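Local coordinates for protein ubiquitin-like-specific protease 2 (Saccharomyces cerevisiae, PDB 5LNB) that removes SUMO from modified proteins as a cysteine protease of the C48 family, the chain here holding its catalytic domain, at residues 61-71 with 220-230. Residues are numbered along the deposited sequence; the frame is centred on the assembly and turned at random.
Sequences YIESSIEKSII and ILNIRKFFENP
Tyr61 and Arg224 face each other where the last turns of two helices run side by side, nearly parallel, their axes 11° apart and 9.1 Å at closest approach. The CA atoms of Tyr61 and Arg224 lie 5.5 Å apart, and one water donates to the carbonyl oxygens of both residues. Arg224 sends CG away from its own nitrogen (chi1 176°) and runs extended to NE, which lays it over one face of the tyrosine: CD sits 3.6 Å from the Tyr61 ring centroid in a CH-pi contact, and the guanidinium lies over Tyr61 CE1, its plane 4° from the ring's. A second water accepts from Arg224 NH1 and bonds weakly to Tyr61 OH, while Ile220 CG2 meets the ring edge. Were Tyr61 an alanine, Arg224 would probably lose the surface its chain lies on, leaving the guanidinium to its long salt bridge with Glu228 and freer to swing. One turn on, Ser65 OG donates to Phe227 O (2.9 Å). The Phe227 ring is sandwiched, Ile62 CG1 over one face and Phe226 CD1 over the other, with Ile71 CD1 approaching obliquely. Beyond the Schellman motif at Ser69, Ile70 CG2 packs 3.9 Å from Pro230 CD. Within the Ulp1-type catalytic domain, Ile62 and Phe227 rest on Val76 and Val114 of strands 76-78 and 112-119, whereas Tyr61 and Ile220 meet Leu268 of helix 264-285.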
loop_
_atom_site.group_PDB
_atom_site.type_symbol
_atom_site.label_atom_id
_atom_site.label_comp_id
_atom_site.label_asym_id
_atom_site.label_seq_id
_atom_site.Cartn_x
_atom_site.Cartn_y
_atom_site.Cartn_z
ATOM N N TYR A 61 7.152 -2.627 4.877
ATOM C CA TYR A 61 6.435 -3.662 5.615
ATOM C C TYR A 61 6.082 -4.876 4.765
ATOM O O TYR A 61 5.887 -5.966 5.318
ATOM C CB TYR A 61 5.180 -3.076 6.260
ATOM C CG TYR A 61 5.534 -2.176 7.417
ATOM C CD1 TYR A 61 6.280 -2.663 8.486
ATOM C CD2 TYR A 61 5.166 -0.833 7.425
ATOM C CE1 TYR A 61 6.639 -1.838 9.539
ATOM C CE2 TYR A 61 5.519 -0.001 8.478
ATOM C CZ TYR A 61 6.250 -0.509 9.526
ATOM O OH TYR A 61 6.588 0.308 10.571
ATOM N N ILE A 62 6.021 -4.733 3.443
ATOM C CA ILE A 62 5.813 -5.917 2.616
ATOM C C ILE A 62 7.098 -6.724 2.500
ATOM O O ILE A 62 7.075 -7.959 2.523
ATOM C CB ILE A 62 5.255 -5.509 1.246
ATOM C CG1 ILE A 62 3.810 -5.021 1.414
ATOM C CG2 ILE A 62 5.324 -6.672 0.280
ATOM C CD1 ILE A 62 3.180 -4.526 0.136
ATOM N N GLU A 63 8.238 -6.042 2.405
ATOM C CA GLU A 63 9.518 -6.738 2.417
ATOM C C GLU A 63 9.731 -7.466 3.736
ATOM O O GLU A 63 10.280 -8.574 3.762
ATOM C CB GLU A 63 10.645 -5.743 2.156
ATOM C CG GLU A 63 10.662 -5.218 0.733
ATOM C CD GLU A 63 11.188 -6.252 -0.265
ATOM O OE1 GLU A 63 12.082 -7.044 0.115
ATOM O OE2 GLU A 63 10.705 -6.273 -1.425
ATOM N N SER A 64 9.312 -6.857 4.844
ATOM C CA SER A 64 9.395 -7.539 6.130
ATOM C C SER A 64 8.585 -8.821 6.107
ATOM O O SER A 64 9.040 -9.866 6.590
ATOM C CB SER A 64 8.910 -6.611 7.244
ATOM O OG SER A 64 8.646 -7.331 8.434
ATOM N N SER A 65 7.383 -8.759 5.526
ATOM C CA SER A 65 6.545 -9.943 5.386
ATOM C C SER A 65 7.229 -11.003 4.533
ATOM O O SER A 65 7.134 -12.203 4.823
ATOM C CB SER A 65 5.195 -9.550 4.782
ATOM O OG SER A 65 4.417 -10.688 4.483
ATOM N N ILE A 66 7.930 -10.582 3.479
ATOM C CA ILE A 66 8.656 -11.546 2.658
ATOM C C ILE A 66 9.828 -12.137 3.435
ATOM O O ILE A 66 10.081 -13.345 3.363
ATOM C CB ILE A 66 9.108 -10.896 1.335
ATOM C CG1 ILE A 66 7.879 -10.561 0.470
ATOM C CG2 ILE A 66 10.138 -11.795 0.600
ATOM C CD1 ILE A 66 8.150 -9.689 -0.730
ATOM N N GLU A 67 10.548 -11.301 4.201
ATOM C CA GLU A 67 11.685 -11.796 4.980
ATOM C C GLU A 67 11.252 -12.878 5.959
ATOM O O GLU A 67 11.982 -13.846 6.194
ATOM C CB GLU A 67 12.358 -10.658 5.747
ATOM C CG GLU A 67 12.952 -9.548 4.902
ATOM C CD GLU A 67 13.470 -8.386 5.761
ATOM O OE1 GLU A 67 13.094 -7.215 5.498
ATOM O OE2 GLU A 67 14.240 -8.656 6.714
ATOM N N LYS A 68 10.080 -12.717 6.567
ATOM C CA LYS A 68 9.606 -13.673 7.555
ATOM C C LYS A 68 8.956 -14.899 6.928
ATOM O O LYS A 68 8.455 -15.755 7.665
ATOM C CB LYS A 68 8.619 -12.992 8.508
ATOM C CG LYS A 68 9.202 -11.809 9.262
ATOM C CD LYS A 68 8.251 -11.341 10.351
ATOM C CE LYS A 68 8.910 -10.316 11.266
ATOM N NZ LYS A 68 9.177 -9.028 10.564
ATOM N N SER A 69 8.960 -15.007 5.598
ATOM C CA SER A 69 8.307 -16.107 4.890
ATOM C C SER A 69 6.818 -16.163 5.197
ATOM O O SER A 69 6.207 -17.227 5.136
ATOM C CB SER A 69 8.951 -17.459 5.211
ATOM O OG SER A 69 10.329 -17.311 5.467
ATOM N N ILE A 70 6.222 -15.024 5.556
ATOM C CA ILE A 70 4.771 -14.977 5.661
ATOM C C ILE A 70 4.154 -15.087 4.276
ATOM O O ILE A 70 3.117 -15.732 4.084
ATOM C CB ILE A 70 4.333 -13.691 6.382
ATOM C CG1 ILE A 70 4.865 -13.680 7.814
ATOM C CG2 ILE A 70 2.812 -13.555 6.356
ATOM C CD1 ILE A 70 4.571 -12.395 8.551
ATOM N N ILE A 71 4.784 -14.455 3.289
ATOM C CA ILE A 71 4.414 -14.577 1.888
ATOM C C ILE A 71 5.692 -14.814 1.093
ATOM O O ILE A 71 6.802 -14.607 1.584
ATOM C CB ILE A 71 3.675 -13.326 1.367
ATOM C CG1 ILE A 71 4.585 -12.095 1.489
ATOM C CG2 ILE A 71 2.376 -13.111 2.150
ATOM C CD1 ILE A 71 4.214 -10.947 0.591
ATOM N N ILE A 220 -0.681 2.907 5.834
ATOM C CA ILE A 220 0.549 2.193 6.163
ATOM C C ILE A 220 0.262 1.061 7.144
ATOM O O ILE A 220 0.687 -0.082 6.941
ATOM C CB ILE A 220 1.597 3.177 6.715
ATOM C CG1 ILE A 220 2.062 4.140 5.612
ATOM C CG2 ILE A 220 2.781 2.428 7.380
ATOM C CD1 ILE A 220 2.878 5.331 6.120
ATOM N N LEU A 221 -0.481 1.356 8.219
ATOM C CA LEU A 221 -0.667 0.342 9.249
ATOM C C LEU A 221 -1.680 -0.718 8.844
ATOM O O LEU A 221 -1.570 -1.867 9.288
ATOM C CB LEU A 221 -1.058 0.994 10.571
ATOM C CG LEU A 221 0.230 1.345 11.342
ATOM C CD1 LEU A 221 0.716 2.761 11.059
ATOM C CD2 LEU A 221 0.099 1.091 12.813
ATOM N N ASN A 222 -2.649 -0.371 7.991
ATOM C CA ASN A 222 -3.590 -1.375 7.511
ATOM C C ASN A 222 -2.900 -2.353 6.569
ATOM O O ASN A 222 -3.091 -3.572 6.675
ATOM C CB ASN A 222 -4.781 -0.696 6.830
ATOM C CG ASN A 222 -5.691 0.023 7.826
ATOM O OD1 ASN A 222 -5.702 -0.297 9.020
ATOM N ND2 ASN A 222 -6.445 0.996 7.340
ATOM N N ILE A 223 -2.072 -1.836 5.661
ATOM C CA ILE A 223 -1.277 -2.706 4.800
ATOM C C ILE A 223 -0.323 -3.543 5.637
ATOM O O ILE A 223 -0.184 -4.754 5.429
ATOM C CB ILE A 223 -0.531 -1.872 3.740
ATOM C CG1 ILE A 223 -1.538 -1.331 2.709
ATOM C CG2 ILE A 223 0.569 -2.706 3.089
ATOM C CD1 ILE A 223 -0.971 -0.380 1.688
ATOM N N ARG A 224 0.339 -2.916 6.606
ATOM C CA ARG A 224 1.231 -3.657 7.486
ATOM C C ARG A 224 0.501 -4.801 8.172
ATOM O O ARG A 224 1.002 -5.930 8.222
ATOM C CB ARG A 224 1.838 -2.722 8.526
ATOM C CG ARG A 224 2.696 -3.455 9.541
ATOM C CD ARG A 224 3.275 -2.515 10.581
ATOM N NE ARG A 224 4.115 -3.240 11.521
ATOM C CZ ARG A 224 4.624 -2.713 12.631
ATOM N NH1 ARG A 224 4.365 -1.451 12.951
ATOM N NH2 ARG A 224 5.387 -3.450 13.427
ATOM N N LYS A 225 -0.687 -4.526 8.719
ATOM C CA LYS A 225 -1.439 -5.577 9.396
ATOM C C LYS A 225 -1.822 -6.686 8.421
ATOM O O LYS A 225 -1.705 -7.872 8.738
ATOM C CB LYS A 225 -2.682 -4.995 10.064
ATOM C CG LYS A 225 -3.592 -6.035 10.705
ATOM C CD LYS A 225 -2.902 -6.787 11.834
ATOM C CE LYS A 225 -2.348 -5.821 12.879
ATOM N NZ LYS A 225 -1.923 -6.523 14.130
ATOM N N PHE A 226 -2.287 -6.314 7.227
ATOM C CA PHE A 226 -2.675 -7.323 6.243
ATOM C C PHE A 226 -1.544 -8.322 6.003
ATOM O O PHE A 226 -1.772 -9.537 5.971
ATOM C CB PHE A 226 -3.087 -6.642 4.933
ATOM C CG PHE A 226 -3.499 -7.602 3.848
ATOM C CD1 PHE A 226 -2.540 -8.195 3.022
ATOM C CD2 PHE A 226 -4.843 -7.908 3.641
ATOM C CE1 PHE A 226 -2.916 -9.084 2.014
ATOM C CE2 PHE A 226 -5.229 -8.795 2.637
ATOM C CZ PHE A 226 -4.264 -9.388 1.818
ATOM N N PHE A 227 -0.311 -7.835 5.865
ATOM C CA PHE A 227 0.803 -8.699 5.495
ATOM C C PHE A 227 1.510 -9.337 6.683
ATOM O O PHE A 227 2.447 -10.111 6.483
ATOM C CB PHE A 227 1.790 -7.932 4.630
ATOM C CG PHE A 227 1.326 -7.787 3.218
ATOM C CD1 PHE A 227 1.471 -8.835 2.321
ATOM C CD2 PHE A 227 0.704 -6.624 2.794
ATOM C CE1 PHE A 227 1.022 -8.714 1.021
ATOM C CE2 PHE A 227 0.260 -6.495 1.500
ATOM C CZ PHE A 227 0.411 -7.543 0.610
ATOM N N GLU A 228 1.067 -9.076 7.908
ATOM C CA GLU A 228 1.445 -9.982 8.982
ATOM C C GLU A 228 0.696 -11.311 8.886
ATOM O O GLU A 228 1.194 -12.321 9.395
ATOM C CB GLU A 228 1.221 -9.308 10.338
ATOM C CG GLU A 228 2.076 -8.057 10.487
ATOM C CD GLU A 228 1.837 -7.283 11.781
ATOM O OE1 GLU A 228 0.730 -7.390 12.369
ATOM O OE2 GLU A 228 2.773 -6.561 12.202
ATOM N N ASN A 229 -0.478 -11.343 8.227
ATOM C CA ASN A 229 -1.219 -12.584 7.998
ATOM C C ASN A 229 -2.340 -12.335 6.990
ATOM O O ASN A 229 -3.474 -12.017 7.374
ATOM C CB ASN A 229 -1.787 -13.141 9.305
ATOM C CG ASN A 229 -2.380 -14.538 9.138
ATOM O OD1 ASN A 229 -2.843 -14.902 8.056
ATOM N ND2 ASN A 229 -2.378 -15.317 10.212
ATOM N N PRO A 230 -2.058 -12.465 5.691
ATOM C CA PRO A 230 -3.064 -12.116 4.676
ATOM C C PRO A 230 -4.294 -13.013 4.693
ATOM O O PRO A 230 -5.423 -12.514 4.641
ATOM C CB PRO A 230 -2.285 -12.252 3.363
ATOM C CG PRO A 230 -0.856 -12.011 3.765
ATOM C CD PRO A 230 -0.726 -12.671 5.099
HETATM O O HOH W 1 3.986 -6.544 7.729
HETATM O O HOH W 2 3.784 0.605 11.530
#